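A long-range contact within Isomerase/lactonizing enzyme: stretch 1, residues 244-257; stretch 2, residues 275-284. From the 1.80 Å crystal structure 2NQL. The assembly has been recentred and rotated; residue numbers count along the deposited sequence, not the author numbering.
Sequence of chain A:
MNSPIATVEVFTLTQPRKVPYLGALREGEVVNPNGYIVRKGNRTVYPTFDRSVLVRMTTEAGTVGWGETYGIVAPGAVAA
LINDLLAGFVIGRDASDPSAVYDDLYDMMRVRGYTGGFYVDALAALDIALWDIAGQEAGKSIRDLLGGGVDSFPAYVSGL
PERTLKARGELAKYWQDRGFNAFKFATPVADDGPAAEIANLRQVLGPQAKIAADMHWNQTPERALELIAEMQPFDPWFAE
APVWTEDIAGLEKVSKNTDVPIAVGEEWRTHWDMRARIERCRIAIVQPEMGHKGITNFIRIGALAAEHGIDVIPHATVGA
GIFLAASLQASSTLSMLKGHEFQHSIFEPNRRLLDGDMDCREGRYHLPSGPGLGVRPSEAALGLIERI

Stretch 1, residues 244-257: WTEDIAGLEKVSKN
Stretch 2 275-284: RARIERCRIA

Three direct hydrogen bonds, spaced along the contact, fix a turn and the helix that follows it against a second helix and the loop beyond it. The shortest is S255 OG to R282 N, 2.9 Å: the p rotamer (chi1 75°) lets OG donate back to E252 O at 3.0 Å while accepting the loop amide, so a small hydroxyl links helix backbone to loop backbone. At the other end, R277 NH2 donates to T245 O, 3.1 Å and nearly linear at 172°; water 1 doubles the link, donating to T245 O (2.6 Å) and accepting from R277 NE (2.9 Å). Between them, R280 NE meets E252 OE1 at 3.3 Å in a salt bridge. E252 is extended (chi1 and chi2 both t), and its OE2 takes K256 NZ at 3.1 Å, so one carboxylate serves a partner on each stretch. Water 3 ties K256 NZ (2.9 Å) to R280 O (3.2 Å).

Stretch 1 starts with a type I turn, W244 to D247, then runs as a helix from I248 to S255, with phi/psi near -60/-43 for I248 to V254 and -71/-23 at S255. D247 caps it, its OD1 accepting from G250 N at 2.9 Å; G250 suits this place because an ideal CB would lie 2.1 Å from D247 OD2. Stretch 2 enters as a helix at R275 and opens into a more extended chain at C281 (-113/164), R282 (-95/93) and I283 (-103/120). The register pairs CA atoms of I248 and R277 at 6.4 Å, E252 and C281 at 4.3 Å, and S255 and R282 at 5.2 Å, both chains advancing in the same order.

The tight middle pairing accommodates a compact side chain. C281 (chi1 -41°, m) sets SG 3.5 Å from E252 N, 3.8 Å from L251 CG and 4.0 Å from I248 CG2. I248 (m, t) and L251 (t, p) both point toward stretch 2 and are buried: I248 CD1 lies 4.1 Å from A276 CB, and L251 CD2 lies 3.8 Å from I283 CD1.

Arginines extend this apolar patch outward. R277 (m, p, t) lays a guanidinium face over I248 CG1, with T245 O at its edge. R280 (m, t, p) has I248 CG2 and A249 N over one face and E252 OE1 at its edge. Exposed R282 (m, t, chi3 -146°) packs CZ 3.8 Å from K256 CG. In R277 and R280 a face packs while an edge bonds, and 719 Å² is buried in all.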

ATOM      1  N   TRP A 244      -5.392  14.613  -6.661  1.00 26.77           N
ATOM      2  CA  TRP A 244      -4.573  13.500  -6.178  1.00 25.80           C
ATOM      3  C   TRP A 244      -5.396  12.498  -5.400  1.00 23.27           C
ATOM      4  O   TRP A 244      -6.375  12.860  -4.738  1.00 26.11           O
ATOM      5  CB  TRP A 244      -3.427  14.007  -5.314  1.00 28.24           C
ATOM      6  CG  TRP A 244      -2.517  14.914  -6.032  1.00 28.35           C
ATOM      7  CD1 TRP A 244      -2.450  16.270  -5.904  1.00 35.56           C
ATOM      8  CD2 TRP A 244      -1.513  14.546  -6.994  1.00 34.31           C
ATOM      9  NE1 TRP A 244      -1.467  16.770  -6.725  1.00 41.75           N
ATOM     10  CE2 TRP A 244      -0.871  15.735  -7.398  1.00 33.28           C
ATOM     11  CE3 TRP A 244      -1.087  13.326  -7.538  1.00 32.50           C
ATOM     12  CZ2 TRP A 244       0.169  15.745  -8.332  1.00 38.09           C
ATOM     13  CZ3 TRP A 244      -0.059  13.335  -8.474  1.00 33.97           C
ATOM     14  CH2 TRP A 244       0.553  14.537  -8.867  1.00 43.22           C
ATOM     15  N   THR A 245      -5.003  11.230  -5.496  1.00 26.66           N
ATOM     16  CA  THR A 245      -5.693  10.125  -4.818  1.00 22.76           C
ATOM     17  C   THR A 245      -5.860  10.336  -3.306  1.00 26.50           C
ATOM     18  O   THR A 245      -6.912  10.054  -2.729  1.00 25.80           O
ATOM     19  CB  THR A 245      -4.921   8.795  -4.995  1.00 32.86           C
ATOM     20  OG1 THR A 245      -4.543   8.618  -6.366  1.00 36.81           O
ATOM     21  CG2 THR A 245      -5.773   7.619  -4.519  1.00 32.80           C
ATOM     22  N   GLU A 246      -4.820  10.858  -2.675  1.00 26.71           N
ATOM     23  CA  GLU A 246      -4.805  10.962  -1.210  1.00 27.02           C
ATOM     24  C   GLU A 246      -5.726  12.080  -0.705  1.00 31.12           C
ATOM     25  O   GLU A 246      -6.111  12.101   0.473  1.00 29.34           O
ATOM     26  CB  GLU A 246      -3.376  11.211  -0.738  1.00 24.74           C
ATOM     27  CG  GLU A 246      -2.351  10.237  -1.282  1.00 23.81           C
ATOM     28  CD  GLU A 246      -1.617  10.753  -2.520  1.00 28.17           C
ATOM     29  OE1 GLU A 246      -2.232  11.462  -3.361  1.00 27.30           O
ATOM     30  OE2 GLU A 246      -0.419  10.445  -2.668  1.00 23.41           O
ATOM     31  N   ASP A 247      -6.086  12.992  -1.612  1.00 28.09           N
ATOM     32  CA  ASP A 247      -6.765  14.248  -1.281  1.00 29.97           C
ATOM     33  C   ASP A 247      -8.287  14.060  -1.297  1.00 28.33           C
ATOM     34  O   ASP A 247      -8.966  14.599  -2.165  1.00 29.52           O
ATOM     35  CB  ASP A 247      -6.319  15.334  -2.277  1.00 30.42           C
ATOM     36  CG  ASP A 247      -6.841  16.733  -1.924  1.00 35.08           C
ATOM     37  OD1 ASP A 247      -7.377  16.932  -0.812  1.00 34.83           O
ATOM     38  OD2 ASP A 247      -6.730  17.633  -2.784  1.00 32.78           O
ATOM     39  N   ILE A 248      -8.806  13.283  -0.334  1.00 28.85           N
ATOM     40  CA  ILE A 248     -10.247  12.985  -0.231  1.00 30.14           C
ATOM     41  C   ILE A 248     -11.068  14.265   0.029  1.00 37.40           C
ATOM     42  O   ILE A 248     -12.150  14.432  -0.533  1.00 30.34           O
ATOM     43  CB  ILE A 248     -10.547  11.859   0.813  1.00 32.05           C
ATOM     44  CG1 ILE A 248      -9.878  10.534   0.393  1.00 29.54           C
ATOM     45  CG2 ILE A 248     -12.072  11.631   1.004  1.00 30.54           C
ATOM     46  CD1 ILE A 248      -9.774   9.486   1.505  1.00 31.27           C
ATOM     47  N   ALA A 249     -10.529  15.176   0.842  1.00 36.02           N
ATOM     48  CA  ALA A 249     -11.144  16.496   1.042  1.00 35.66           C
ATOM     49  C   ALA A 249     -11.267  17.285  -0.269  1.00 31.10           C
ATOM     50  O   ALA A 249     -12.296  17.924  -0.526  1.00 34.02           O
ATOM     51  CB  ALA A 249     -10.355  17.302   2.081  1.00 33.70           C
ATOM     52  N   GLY A 250     -10.213  17.235  -1.085  1.00 27.39           N
ATOM     53  CA  GLY A 250     -10.201  17.878  -2.398  1.00 28.19           C
ATOM     54  C   GLY A 250     -11.165  17.264  -3.396  1.00 33.82           C
ATOM     55  O   GLY A 250     -11.811  17.985  -4.167  1.00 29.58           O
ATOM     56  N   LEU A 251     -11.247  15.931  -3.391  1.00 30.91           N
ATOM     57  CA  LEU A 251     -12.226  15.199  -4.204  1.00 33.86           C
ATOM     58  C   LEU A 251     -13.657  15.547  -3.789  1.00 31.39           C
ATOM     59  O   LEU A 251     -14.527  15.777  -4.652  1.00 28.99           O
ATOM     60  CB  LEU A 251     -11.994  13.681  -4.115  1.00 27.85           C
ATOM     61  CG  LEU A 251     -12.910  12.785  -4.977  1.00 25.40           C
ATOM     62  CD1 LEU A 251     -12.721  13.076  -6.463  1.00 25.58           C
ATOM     63  CD2 LEU A 251     -12.626  11.331  -4.689  1.00 28.05           C
ATOM     64  N   GLU A 252     -13.879  15.605  -2.474  1.00 29.62           N
ATOM     65  CA  GLU A 252     -15.162  16.060  -1.930  1.00 33.70           C
ATOM     66  C   GLU A 252     -15.555  17.436  -2.468  1.00 34.46           C
ATOM     67  O   GLU A 252     -16.659  17.614  -2.977  1.00 37.69           O
ATOM     68  CB  GLU A 252     -15.149  16.058  -0.405  1.00 35.64           C
ATOM     69  CG  GLU A 252     -16.412  16.640   0.222  1.00 37.11           C
ATOM     70  CD  GLU A 252     -16.520  16.406   1.728  1.00 43.53           C
ATOM     71  OE1 GLU A 252     -15.600  15.823   2.346  1.00 47.14           O
ATOM     72  OE2 GLU A 252     -17.550  16.811   2.296  1.00 41.08           O
ATOM     73  N   LYS A 253     -14.636  18.389  -2.367  1.00 35.35           N
ATOM     74  CA  LYS A 253     -14.877  19.737  -2.852  1.00 34.96           C
ATOM     75  C   LYS A 253     -15.197  19.769  -4.354  1.00 38.31           C
ATOM     76  O   LYS A 253     -16.163  20.417  -4.761  1.00 39.43           O
ATOM     77  CB  LYS A 253     -13.706  20.667  -2.511  1.00 32.86           C
ATOM     78  CG  LYS A 253     -13.869  22.074  -3.128  1.00 35.47           C
ATOM     79  CD  LYS A 253     -12.914  23.093  -2.542  1.00 38.61           C
ATOM     80  CE  LYS A 253     -13.230  24.471  -3.103  1.00 47.31           C
ATOM     81  NZ  LYS A 253     -12.532  25.538  -2.342  1.00 53.30           N
ATOM     82  N   VAL A 254     -14.411  19.061  -5.168  1.00 33.21           N
ATOM     83  CA  VAL A 254     -14.645  19.041  -6.620  1.00 33.86           C
ATOM     84  C   VAL A 254     -16.033  18.481  -6.917  1.00 33.84           C
ATOM     85  O   VAL A 254     -16.804  19.090  -7.683  1.00 33.29           O
ATOM     86  CB  VAL A 254     -13.556  18.251  -7.413  1.00 28.59           C
ATOM     87  CG1 VAL A 254     -13.973  18.059  -8.876  1.00 30.51           C
ATOM     88  CG2 VAL A 254     -12.246  18.990  -7.383  1.00 29.81           C
ATOM     89  N   SER A 255     -16.361  17.359  -6.272  1.00 30.95           N
ATOM     90  CA  SER A 255     -17.551  16.573  -6.597  1.00 30.05           C
ATOM     91  C   SER A 255     -18.853  17.257  -6.182  1.00 37.44           C
ATOM     92  O   SER A 255     -19.916  16.962  -6.725  1.00 36.60           O
ATOM     93  CB  SER A 255     -17.473  15.190  -5.961  1.00 31.50           C
ATOM     94  OG  SER A 255     -17.733  15.245  -4.568  1.00 39.78           O
ATOM     95  N   LYS A 256     -18.761  18.162  -5.214  1.00 38.14           N
ATOM     96  CA  LYS A 256     -19.929  18.873  -4.710  1.00 41.49           C
ATOM     97  C   LYS A 256     -20.125  20.235  -5.362  1.00 37.80           C
ATOM     98  O   LYS A 256     -21.095  20.929  -5.069  1.00 41.65           O
ATOM     99  CB  LYS A 256     -19.841  19.002  -3.194  1.00 34.40           C
ATOM    100  CG  LYS A 256     -20.169  17.705  -2.505  1.00 33.04           C
ATOM    101  CD  LYS A 256     -20.068  17.808  -1.008  1.00 40.66           C
ATOM    102  CE  LYS A 256     -20.713  16.601  -0.379  1.00 45.68           C
ATOM    103  NZ  LYS A 256     -20.413  16.525   1.067  1.00 50.37           N
ATOM    104  N   ASN A 257     -19.209  20.609  -6.253  1.00 36.47           N
ATOM    105  CA  ASN A 257     -19.215  21.944  -6.851  1.00 37.25           C
ATOM    106  C   ASN A 257     -19.223  21.930  -8.374  1.00 37.58           C
ATOM    107  O   ASN A 257     -19.021  22.968  -9.017  1.00 32.06           O
ATOM    108  CB  ASN A 257     -18.042  22.779  -6.320  1.00 36.42           C
ATOM    109  CG  ASN A 257     -18.271  23.250  -4.894  1.00 45.88           C
ATOM    110  OD1 ASN A 257     -17.695  22.713  -3.945  1.00 45.61           O
ATOM    111  ND2 ASN A 257     -19.147  24.241  -4.733  1.00 39.53           N
ATOM    112  N   ARG A 275     -15.078   2.849   0.125  1.00 23.40           N
ATOM    113  CA  ARG A 275     -15.795   3.359   1.316  1.00 22.38           C
ATOM    114  C   ARG A 275     -15.293   4.698   1.818  1.00 28.21           C
ATOM    115  O   ARG A 275     -16.088   5.577   2.131  1.00 29.33           O
ATOM    116  CB  ARG A 275     -15.769   2.343   2.456  1.00 25.36           C
ATOM    117  CG  ARG A 275     -16.476   1.053   2.166  1.00 23.86           C
ATOM    118  CD  ARG A 275     -16.538   0.100   3.351  1.00 30.29           C
ATOM    119  NE  ARG A 275     -17.048  -1.206   2.924  1.00 29.61           N
ATOM    120  CZ  ARG A 275     -18.333  -1.509   2.731  1.00 40.87           C
ATOM    121  NH1 ARG A 275     -19.288  -0.608   2.945  1.00 39.60           N
ATOM    122  NH2 ARG A 275     -18.665  -2.729   2.323  1.00 35.16           N
ATOM    123  N   ALA A 276     -13.974   4.865   1.873  1.00 28.00           N
ATOM    124  CA  ALA A 276     -13.363   6.135   2.267  1.00 27.89           C
ATOM    125  C   ALA A 276     -13.763   7.323   1.389  1.00 35.31           C
ATOM    126  O   ALA A 276     -13.858   8.451   1.885  1.00 34.29           O
ATOM    127  CB  ALA A 276     -11.844   5.994   2.341  1.00 29.90           C
ATOM    128  N   ARG A 277     -14.028   7.079   0.105  1.00 27.92           N
ATOM    129  CA  ARG A 277     -14.425   8.172  -0.794  1.00 27.56           C
ATOM    130  C   ARG A 277     -15.926   8.413  -0.838  1.00 27.65           C
ATOM    131  O   ARG A 277     -16.363   9.557  -0.802  1.00 31.64           O
ATOM    132  CB  ARG A 277     -13.874   7.994  -2.220  1.00 27.90           C
ATOM    133  CG  ARG A 277     -12.452   8.468  -2.400  1.00 28.84           C
ATOM    134  CD  ARG A 277     -11.493   7.341  -2.113  1.00 23.17           C
ATOM    135  NE  ARG A 277     -10.096   7.730  -2.080  1.00 24.50           N
ATOM    136  CZ  ARG A 277      -9.146   6.995  -1.509  1.00 27.00           C
ATOM    137  NH1 ARG A 277      -9.462   5.844  -0.918  1.00 23.98           N
ATOM    138  NH2 ARG A 277      -7.886   7.414  -1.525  1.00 29.69           N
ATOM    139  N   ILE A 278     -16.722   7.349  -0.906  1.00 27.29           N
ATOM    140  CA  ILE A 278     -18.148   7.532  -1.128  1.00 26.99           C
ATOM    141  C   ILE A 278     -18.874   7.986   0.140  1.00 35.99           C
ATOM    142  O   ILE A 278     -19.937   8.601   0.059  1.00 37.68           O
ATOM    143  CB  ILE A 278     -18.815   6.311  -1.810  1.00 30.52           C
ATOM    144  CG1 ILE A 278     -18.911   5.118  -0.843  1.00 31.32           C
ATOM    145  CG2 ILE A 278     -18.059   5.954  -3.129  1.00 25.11           C
ATOM    146  CD1 ILE A 278     -19.792   3.992  -1.326  1.00 31.94           C
ATOM    147  N   GLU A 279     -18.274   7.714   1.302  1.00 37.32           N
ATOM    148  CA  GLU A 279     -18.777   8.223   2.586  1.00 37.56           C
ATOM    149  C   GLU A 279     -18.665   9.751   2.727  1.00 42.59           C
ATOM    150  O   GLU A 279     -19.370  10.354   3.533  1.00 54.18           O
ATOM    151  CB  GLU A 279     -18.141   7.462   3.770  1.00 42.40           C
ATOM    152  CG  GLU A 279     -18.686   6.007   3.940  1.00 50.20           C
ATOM    153  CD  GLU A 279     -17.794   5.053   4.771  1.00 57.95           C
ATOM    154  OE1 GLU A 279     -16.709   5.456   5.267  1.00 33.86           O
ATOM    155  OE2 GLU A 279     -18.187   3.871   4.921  1.00 43.90           O
ATOM    156  N   ARG A 280     -17.811  10.367   1.907  1.00 43.64           N
ATOM    157  CA  ARG A 280     -17.574  11.812   1.918  1.00 47.07           C
ATOM    158  C   ARG A 280     -17.895  12.562   0.612  1.00 44.88           C
ATOM    159  O   ARG A 280     -18.244  13.737   0.662  1.00 49.09           O
ATOM    160  CB  ARG A 280     -16.121  12.093   2.309  1.00 51.62           C
ATOM    161  CG  ARG A 280     -15.794  11.820   3.773  1.00 61.91           C
ATOM    162  CD  ARG A 280     -14.314  12.068   4.054  1.00 57.08           C
ATOM    163  NE  ARG A 280     -13.948  13.477   3.898  1.00 54.55           N
ATOM    164  CZ  ARG A 280     -12.766  13.992   4.232  1.00 54.64           C
ATOM    165  NH1 ARG A 280     -11.812  13.217   4.745  1.00 49.58           N
ATOM    166  NH2 ARG A 280     -12.537  15.288   4.052  1.00 44.48           N
ATOM    167  N   CYS A 281     -17.734  11.905  -0.544  1.00 40.00           N
ATOM    168  CA  CYS A 281     -17.775  12.585  -1.865  1.00 33.36           C
ATOM    169  C   CYS A 281     -18.990  12.148  -2.692  1.00 31.13           C
ATOM    170  O   CYS A 281     -19.620  11.137  -2.371  1.00 32.05           O
ATOM    171  CB  CYS A 281     -16.498  12.341  -2.675  1.00 31.06           C
ATOM    172  SG  CYS A 281     -14.942  12.399  -1.748  1.00 32.56           S
ATOM    173  N   ARG A 282     -19.307  12.926  -3.739  1.00 30.33           N
ATOM    174  CA  ARG A 282     -20.320  12.554  -4.743  1.00 31.44           C
ATOM    175  C   ARG A 282     -19.704  11.887  -5.983  1.00 26.48           C
ATOM    176  O   ARG A 282     -19.265  12.553  -6.925  1.00 30.24           O
ATOM    177  CB  ARG A 282     -21.155  13.766  -5.157  1.00 34.47           C
ATOM    178  CG  ARG A 282     -22.352  13.993  -4.261  1.00 52.42           C
ATOM    179  CD  ARG A 282     -23.021  15.321  -4.537  1.00 55.21           C
ATOM    180  NE  ARG A 282     -23.566  15.872  -3.299  1.00 66.83           N
ATOM    181  CZ  ARG A 282     -23.873  17.151  -3.108  1.00 65.40           C
ATOM    182  NH1 ARG A 282     -23.698  18.043  -4.080  1.00 59.57           N
ATOM    183  NH2 ARG A 282     -24.357  17.537  -1.933  1.00 61.64           N
ATOM    184  N   ILE A 283     -19.661  10.559  -5.945  1.00 29.00           N
ATOM    185  CA  ILE A 283     -18.955   9.781  -6.961  1.00 28.79           C
ATOM    186  C   ILE A 283     -20.020   9.212  -7.893  1.00 23.11           C
ATOM    187  O   ILE A 283     -20.895   8.447  -7.476  1.00 26.51           O
ATOM    188  CB  ILE A 283     -18.082   8.637  -6.314  1.00 28.82           C
ATOM    189  CG1 ILE A 283     -17.009   9.194  -5.342  1.00 28.91           C
ATOM    190  CG2 ILE A 283     -17.454   7.734  -7.390  1.00 22.89           C
ATOM    191  CD1 ILE A 283     -16.149  10.355  -5.878  1.00 29.55           C
ATOM    192  N   ALA A 284     -19.925   9.581  -9.160  1.00 25.37           N
ATOM    193  CA  ALA A 284     -20.895   9.135 -10.147  1.00 26.38           C
ATOM    194  C   ALA A 284     -20.513   7.767 -10.703  1.00 27.17           C
ATOM    195  O   ALA A 284     -21.384   6.940 -10.979  1.00 26.68           O
ATOM    196  CB  ALA A 284     -20.989  10.130 -11.246  1.00 25.55           C
TER
HETATM  197  O   HOH W   1      -9.358  10.069  -3.608  1.00 33.07           O
HETATM  198  O   HOH W   2     -22.493  18.019  -7.304  1.00 48.50           O
HETATM  199  O   HOH W   3     -21.382  13.765   1.298  1.00 55.57           O